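Local coordinates for Uly1 (Catenovulum maritimum, PDB 7DRQ), which is an ulvan lyase of polysaccharide lyase family 24 from a marine bacterium and probably cleaves the algal polysaccharide ulvan by elimination, at residues 2-7 and 433-438; 53-58 and 455-460. One frame throughout, in Å; residues are numbered along the deposited sequence.

Interaction 1. Residues 2-7 and 433-438; sequences IKLEHE and RVYYAP
Ile2 and Tyr435 bring the backbones nearest, with CA atoms 6.1 Å apart, and the chains spread to 8.4 Å between the CA atoms of Leu4 and Ala437. No direct hydrogen bond crosses. Two waters bridge the backbones instead. One accepts from Ile2 N and donates to Val434 O. The other donates to both Ile2 O and Val434 O, so Val434 O accepts from two waters. Ile2 CD1 presses on Val434 CG2 at 3.5 Å, tight for two carbons. Ile2 CG2 lies against Tyr435 CB at 3.7 Å. Tyr435 CG stands anti to its backbone N (chi1 178°), which sends the ring along the N-terminal strand. Ile2 O lies at the ring edge, near its plane, 3.7 Å from Tyr435 CD1. Further out, Tyr435 OH meets Leu4 CB at 3.4 Å. A serine in its place would keep CB but would probably leave Ile2 CG2 without the ring carbons and Leu4 CB without the phenol oxygen beside it. Val434 and Tyr435 form a classic beta bulge opposite Val421. The contact joins the outer strands of two neighbouring antiparallel sheets, a blade-to-blade seam consistent with the beta-propeller fold of this family.

Interaction 2. Residues 53-58 and 455-460; sequences IKVYKN and KLYYYL
Tyr457 is the first residue of 455-460 to meet 53-58, and it takes both Ile53 and Val55. Its ring offers one face to Val55. The methyl CG2 of Val55 sits 3.5 Å from the ring centroid and only 4° off the ring normal, a CH-pi contact almost exactly over the centre. All six ring carbons of Tyr457 are therefore at similar distances from this methyl. The other methyl, Val55 CG1, lies 4.0 Å from Tyr457 OH, so the two branches of the valine span the ring from its middle to its hydroxyl end. Tyr457 CG is anti to its own carbonyl carbon (chi1 -66°), which lays the ring under Val55 CG2. Ile53 CD1 reaches Tyr457 CB at 3.9 Å, and the isoleucine runs roughly perpendicular to the tyrosine.

The strands 53-56 and 455-460 run at 144° to each other, 8.7 Å apart at their closest. No hydrogen bond joins them. They belong to two different four-stranded antiparallel sheets that face each other through side chains, as adjacent blades do in a beta-propeller. Val60 of the next strand, 59-65, also touches Ile53 and Tyr457.

Two residues on, Tyr459 turns to the same side as Tyr457. Its CB is 4.0 Å from Ile53 CD1, so this methyl lies between the CB atoms of both tyrosines. Tyr459 CD2 meets Ile53 CB at 3.9 Å. Ile53 and Tyr459 lie side by side, pointing opposite ways. The phenol end goes on to strand 59-65, where Tyr459 OH is hydrogen-bonded to Thr63 O.

How the interactions relate
Interactions 1 and 2 have centres about 15 Å apart and share one antiparallel sheet, ordered 3-15, 469-478, 455-462, 444-452. The N-terminal strand forms its outer edge, while its other strands come from the end of the chain. The segments alternate along the sequence: 2-7, 53-58, 433-438, 455-460. Interaction 1 joins the sheet to that of strand 432-436, at the surface. Interaction 2 joins it to the sheet of strand 53-56, in the interior. Glu5 OE1 and Lys455 NZ form a salt bridge of 2.7 Å that ties 2-7 to 455-460. Combining both chain ends in one blade is consistent with closure of a beta-propeller ring.

Interaction 1. Residues 2-7 and 433-438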
loop_
_atom_site.group_PDB
_atom_site.type_symbol
_atom_site.label_atom_id
_atom_site.label_comp_id
_atom_site.label_asym_id
_atom_site.label_seq_id
_atom_site.Cartn_x
_atom_site.Cartn_y
_atom_site.Cartn_z
ATOM N N ILE A 2 -1.846 27.024 -0.740
ATOM C CA ILE A 2 -1.844 25.761 -1.463
ATOM C C ILE A 2 -2.657 25.929 -2.739
ATOM O O ILE A 2 -3.776 26.455 -2.710
ATOM C CB ILE A 2 -2.407 24.651 -0.565
ATOM C CG1 ILE A 2 -1.432 24.376 0.588
ATOM C CG2 ILE A 2 -2.697 23.407 -1.374
ATOM C CD1 ILE A 2 -1.906 23.303 1.523
ATOM N N LYS A 3 -2.100 25.484 -3.868
ATOM C CA LYS A 3 -2.660 25.813 -5.174
ATOM C C LYS A 3 -2.704 24.580 -6.064
ATOM O O LYS A 3 -1.707 23.860 -6.179
ATOM C CB LYS A 3 -1.826 26.915 -5.848
ATOM C CG LYS A 3 -2.452 27.553 -7.074
ATOM C CD LYS A 3 -1.497 28.584 -7.689
ATOM C CE LYS A 3 -0.793 28.040 -8.929
ATOM N NZ LYS A 3 0.602 28.568 -9.077
ATOM N N LEU A 4 -3.855 24.350 -6.696
ATOM C CA LEU A 4 -3.945 23.349 -7.752
ATOM C C LEU A 4 -3.183 23.846 -8.976
ATOM O O LEU A 4 -3.487 24.923 -9.505
ATOM C CB LEU A 4 -5.410 23.079 -8.101
ATOM C CG LEU A 4 -5.693 22.097 -9.250
ATOM C CD1 LEU A 4 -5.083 20.709 -8.966
ATOM C CD2 LEU A 4 -7.185 21.966 -9.498
ATOM N N GLU A 5 -2.202 23.066 -9.434
ATOM C CA GLU A 5 -1.371 23.456 -10.571
ATOM C C GLU A 5 -1.735 22.747 -11.868
ATOM O O GLU A 5 -1.657 23.357 -12.938
ATOM C CB GLU A 5 0.105 23.193 -10.274
ATOM C CG GLU A 5 0.646 24.021 -9.125
ATOM C CD GLU A 5 2.150 23.950 -9.020
ATOM O OE1 GLU A 5 2.731 22.918 -9.424
ATOM O OE2 GLU A 5 2.748 24.930 -8.531
ATOM N N HIS A 6 -2.102 21.467 -11.807
ATOM C CA HIS A 6 -2.366 20.687 -13.008
ATOM C C HIS A 6 -3.477 19.684 -12.740
ATOM O O HIS A 6 -3.586 19.146 -11.635
ATOM C CB HIS A 6 -1.107 19.955 -13.486
ATOM C CG HIS A 6 0.026 20.871 -13.829
ATOM N ND1 HIS A 6 1.089 21.099 -12.981
ATOM C CD2 HIS A 6 0.255 21.632 -14.927
ATOM C CE1 HIS A 6 1.924 21.957 -13.542
ATOM N NE2 HIS A 6 1.438 22.300 -14.722
ATOM N N GLU A 7 -4.292 19.429 -13.762
ATOM C CA GLU A 7 -5.331 18.405 -13.699
ATOM C C GLU A 7 -5.319 17.664 -15.028
ATOM O O GLU A 7 -5.517 18.280 -16.078
ATOM C CB GLU A 7 -6.697 19.030 -13.420
ATOM C CG GLU A 7 -7.806 18.021 -13.307
ATOM C CD GLU A 7 -8.938 18.521 -12.447
ATOM O OE1 GLU A 7 -9.639 17.673 -11.872
ATOM O OE2 GLU A 7 -9.129 19.764 -12.356
ATOM N N ARG A 433 -8.062 23.840 7.868
ATOM C CA ARG A 433 -8.239 23.575 6.449
ATOM C C ARG A 433 -7.515 24.636 5.626
ATOM O O ARG A 433 -7.743 25.838 5.794
ATOM C CB ARG A 433 -9.712 23.530 6.055
ATOM C CG ARG A 433 -9.854 23.075 4.607
ATOM C CD ARG A 433 -11.211 22.513 4.294
ATOM N NE ARG A 433 -11.465 21.256 4.982
ATOM C CZ ARG A 433 -12.538 20.509 4.761
ATOM N NH1 ARG A 433 -13.442 20.901 3.869
ATOM N NH2 ARG A 433 -12.715 19.380 5.423
ATOM N N VAL A 434 -6.643 24.188 4.727
ATOM C CA VAL A 434 -5.811 25.081 3.934
ATOM C C VAL A 434 -6.021 24.904 2.440
ATOM O O VAL A 434 -5.424 25.644 1.649
ATOM C CB VAL A 434 -4.321 24.910 4.296
ATOM C CG1 VAL A 434 -4.038 25.496 5.681
ATOM C CG2 VAL A 434 -3.959 23.441 4.306
ATOM N N TYR A 435 -6.844 23.943 2.029
ATOM C CA TYR A 435 -7.212 23.788 0.627
ATOM C C TYR A 435 -8.561 23.096 0.551
ATOM O O TYR A 435 -8.811 22.127 1.270
ATOM C CB TYR A 435 -6.168 22.978 -0.150
ATOM C CG TYR A 435 -6.545 22.757 -1.596
ATOM C CD1 TYR A 435 -6.242 23.711 -2.560
ATOM C CD2 TYR A 435 -7.209 21.602 -1.996
ATOM C CE1 TYR A 435 -6.579 23.520 -3.885
ATOM C CE2 TYR A 435 -7.561 21.400 -3.327
ATOM C CZ TYR A 435 -7.236 22.371 -4.265
ATOM O OH TYR A 435 -7.574 22.202 -5.589
ATOM N N TYR A 436 -9.432 23.603 -0.320
ATOM C CA TYR A 436 -10.677 22.910 -0.625
ATOM C C TYR A 436 -11.082 23.314 -2.030
ATOM O O TYR A 436 -11.284 24.506 -2.291
ATOM C CB TYR A 436 -11.777 23.249 0.386
ATOM C CG TYR A 436 -13.022 22.385 0.267
ATOM C CD1 TYR A 436 -12.943 21.058 -0.152
ATOM C CD2 TYR A 436 -14.280 22.897 0.579
ATOM C CE1 TYR A 436 -14.082 20.269 -0.261
ATOM C CE2 TYR A 436 -15.423 22.116 0.474
ATOM C CZ TYR A 436 -15.320 20.803 0.053
ATOM O OH TYR A 436 -16.467 20.041 -0.052
ATOM N N ALA A 437 -11.160 22.333 -2.930
ATOM C CA ALA A 437 -11.526 22.619 -4.307
ATOM C C ALA A 437 -12.903 23.281 -4.333
ATOM O O ALA A 437 -13.767 22.957 -3.516
ATOM C CB ALA A 437 -11.544 21.339 -5.140
ATOM N N PRO A 438 -13.130 24.201 -5.265
ATOM C CA PRO A 438 -14.339 25.027 -5.226
ATOM C C PRO A 438 -15.568 24.328 -5.773
ATOM O O PRO A 438 -15.499 23.358 -6.531
ATOM C CB PRO A 438 -13.965 26.219 -6.115
ATOM C CG PRO A 438 -13.037 25.623 -7.126
ATOM C CD PRO A 438 -12.213 24.607 -6.347
HETATM O O HOH W 1 -3.383 27.356 1.703
HETATM O O HOH W 2 -5.714 26.837 -0.900
#

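Interaction 2. Residues 53-58 and 455-460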
loop_
_atom_site.group_PDB
_atom_site.type_symbol
_atom_site.label_atom_id
_atom_site.label_comp_id
_atom_site.label_asym_id
_atom_site.label_seq_id
_atom_site.Cartn_x
_atom_site.Cartn_y
_atom_site.Cartn_z
ATOM N N ILE A 53 1.336 5.033 -7.628
ATOM C CA ILE A 53 1.808 6.271 -8.236
ATOM C C ILE A 53 3.162 6.651 -7.653
ATOM O O ILE A 53 3.351 6.627 -6.433
ATOM C CB ILE A 53 0.780 7.411 -8.068
ATOM C CG1 ILE A 53 1.395 8.747 -8.475
ATOM C CG2 ILE A 53 0.211 7.466 -6.654
ATOM C CD1 ILE A 53 0.349 9.802 -8.788
ATOM N N LYS A 54 4.108 7.001 -8.527
ATOM C CA LYS A 54 5.421 7.472 -8.105
ATOM C C LYS A 54 5.835 8.634 -8.991
ATOM O O LYS A 54 5.392 8.748 -10.139
ATOM C CB LYS A 54 6.498 6.379 -8.193
ATOM C CG LYS A 54 6.309 5.223 -7.228
ATOM C CD LYS A 54 6.419 5.706 -5.793
ATOM C CE LYS A 54 5.750 4.705 -4.856
ATOM N NZ LYS A 54 6.426 3.350 -4.958
ATOM N N VAL A 55 6.696 9.490 -8.452
ATOM C CA VAL A 55 7.261 10.614 -9.191
ATOM C C VAL A 55 8.774 10.483 -9.187
ATOM O O VAL A 55 9.386 10.296 -8.128
ATOM C CB VAL A 55 6.818 11.967 -8.606
ATOM C CG1 VAL A 55 7.361 13.115 -9.463
ATOM C CG2 VAL A 55 5.301 12.041 -8.578
ATOM N N TYR A 56 9.370 10.562 -10.376
ATOM C CA TYR A 56 10.818 10.507 -10.557
ATOM C C TYR A 56 11.201 11.599 -11.543
ATOM O O TYR A 56 10.778 11.553 -12.704
ATOM C CB TYR A 56 11.274 9.139 -11.078
ATOM C CG TYR A 56 12.704 9.160 -11.569
ATOM C CD1 TYR A 56 13.761 9.260 -10.673
ATOM C CD2 TYR A 56 12.999 9.106 -12.928
ATOM C CE1 TYR A 56 15.074 9.300 -11.118
ATOM C CE2 TYR A 56 14.298 9.139 -13.376
ATOM C CZ TYR A 56 15.334 9.238 -12.469
ATOM O OH TYR A 56 16.631 9.281 -12.920
ATOM N N LYS A 57 11.993 12.572 -11.084
ATOM C CA LYS A 57 12.315 13.749 -11.884
ATOM C C LYS A 57 11.030 14.356 -12.447
ATOM O O LYS A 57 10.125 14.711 -11.681
ATOM C CB LYS A 57 13.308 13.388 -12.995
ATOM C CG LYS A 57 14.651 12.904 -12.459
ATOM C CD LYS A 57 15.671 12.704 -13.568
ATOM C CE LYS A 57 17.082 12.593 -13.000
ATOM N NZ LYS A 57 17.312 13.575 -11.898
ATOM N N ASN A 58 10.919 14.443 -13.771
ATOM C CA ASN A 58 9.756 15.048 -14.413
ATOM C C ASN A 58 8.725 14.027 -14.889
ATOM O O ASN A 58 7.919 14.332 -15.777
ATOM C CB ASN A 58 10.201 15.928 -15.588
ATOM C CG ASN A 58 11.060 15.178 -16.589
ATOM O OD1 ASN A 58 12.219 14.874 -16.319
ATOM N ND2 ASN A 58 10.492 14.877 -17.758
ATOM N N LYS A 455 5.014 18.751 -3.287
ATOM C CA LYS A 455 3.752 18.753 -4.018
ATOM C C LYS A 455 2.963 17.485 -3.726
ATOM O O LYS A 455 3.529 16.427 -3.427
ATOM C CB LYS A 455 3.974 18.892 -5.529
ATOM C CG LYS A 455 4.718 20.191 -5.904
ATOM C CD LYS A 455 4.726 20.427 -7.396
ATOM C CE LYS A 455 5.431 21.735 -7.729
ATOM N NZ LYS A 455 5.284 22.062 -9.172
ATOM N N LEU A 456 1.642 17.624 -3.818
ATOM C CA LEU A 456 0.685 16.540 -3.638
ATOM C C LEU A 456 0.259 16.045 -5.018
ATOM O O LEU A 456 -0.245 16.825 -5.833
ATOM C CB LEU A 456 -0.529 17.020 -2.831
ATOM C CG LEU A 456 -1.894 16.329 -3.016
ATOM C CD1 LEU A 456 -1.809 14.874 -2.603
ATOM C CD2 LEU A 456 -3.016 17.030 -2.225
ATOM N N TYR A 457 0.510 14.770 -5.288
ATOM C CA TYR A 457 0.076 14.100 -6.507
ATOM C C TYR A 457 -1.122 13.254 -6.121
ATOM O O TYR A 457 -0.982 12.264 -5.394
ATOM C CB TYR A 457 1.213 13.257 -7.099
ATOM C CG TYR A 457 2.350 14.126 -7.586
ATOM C CD1 TYR A 457 3.264 14.680 -6.689
ATOM C CD2 TYR A 457 2.485 14.438 -8.942
ATOM C CE1 TYR A 457 4.291 15.500 -7.127
ATOM C CE2 TYR A 457 3.509 15.273 -9.390
ATOM C CZ TYR A 457 4.408 15.796 -8.477
ATOM O OH TYR A 457 5.428 16.617 -8.914
ATOM N N TYR A 458 -2.310 13.676 -6.554
ATOM C CA TYR A 458 -3.561 13.040 -6.146
ATOM C C TYR A 458 -4.093 12.259 -7.335
ATOM O O TYR A 458 -4.461 12.848 -8.353
ATOM C CB TYR A 458 -4.572 14.088 -5.673
ATOM C CG TYR A 458 -5.526 13.618 -4.603
ATOM C CD1 TYR A 458 -5.549 12.295 -4.181
ATOM C CD2 TYR A 458 -6.426 14.517 -4.018
ATOM C CE1 TYR A 458 -6.423 11.884 -3.189
ATOM C CE2 TYR A 458 -7.299 14.116 -3.037
ATOM C CZ TYR A 458 -7.307 12.806 -2.628
ATOM O OH TYR A 458 -8.193 12.438 -1.640
ATOM N N TYR A 459 -4.149 10.948 -7.184
ATOM C CA TYR A 459 -4.535 10.021 -8.247
ATOM C C TYR A 459 -5.966 9.610 -7.932
ATOM O O TYR A 459 -6.216 8.953 -6.916
ATOM C CB TYR A 459 -3.547 8.852 -8.256
ATOM C CG TYR A 459 -3.648 7.832 -9.370
ATOM C CD1 TYR A 459 -4.482 8.010 -10.466
ATOM C CD2 TYR A 459 -2.891 6.665 -9.304
ATOM C CE1 TYR A 459 -4.554 7.047 -11.481
ATOM C CE2 TYR A 459 -2.952 5.711 -10.296
ATOM C CZ TYR A 459 -3.786 5.892 -11.377
ATOM O OH TYR A 459 -3.813 4.901 -12.340
ATOM N N LEU A 460 -6.904 10.006 -8.782
ATOM C CA LEU A 460 -8.303 10.104 -8.387
ATOM C C LEU A 460 -9.230 9.342 -9.327
ATOM O O LEU A 460 -9.042 9.371 -10.541
ATOM C CB LEU A 460 -8.726 11.578 -8.365
ATOM C CG LEU A 460 -8.071 12.433 -7.285
ATOM C CD1 LEU A 460 -8.027 13.897 -7.712
ATOM C CD2 LEU A 460 -8.812 12.280 -5.951
#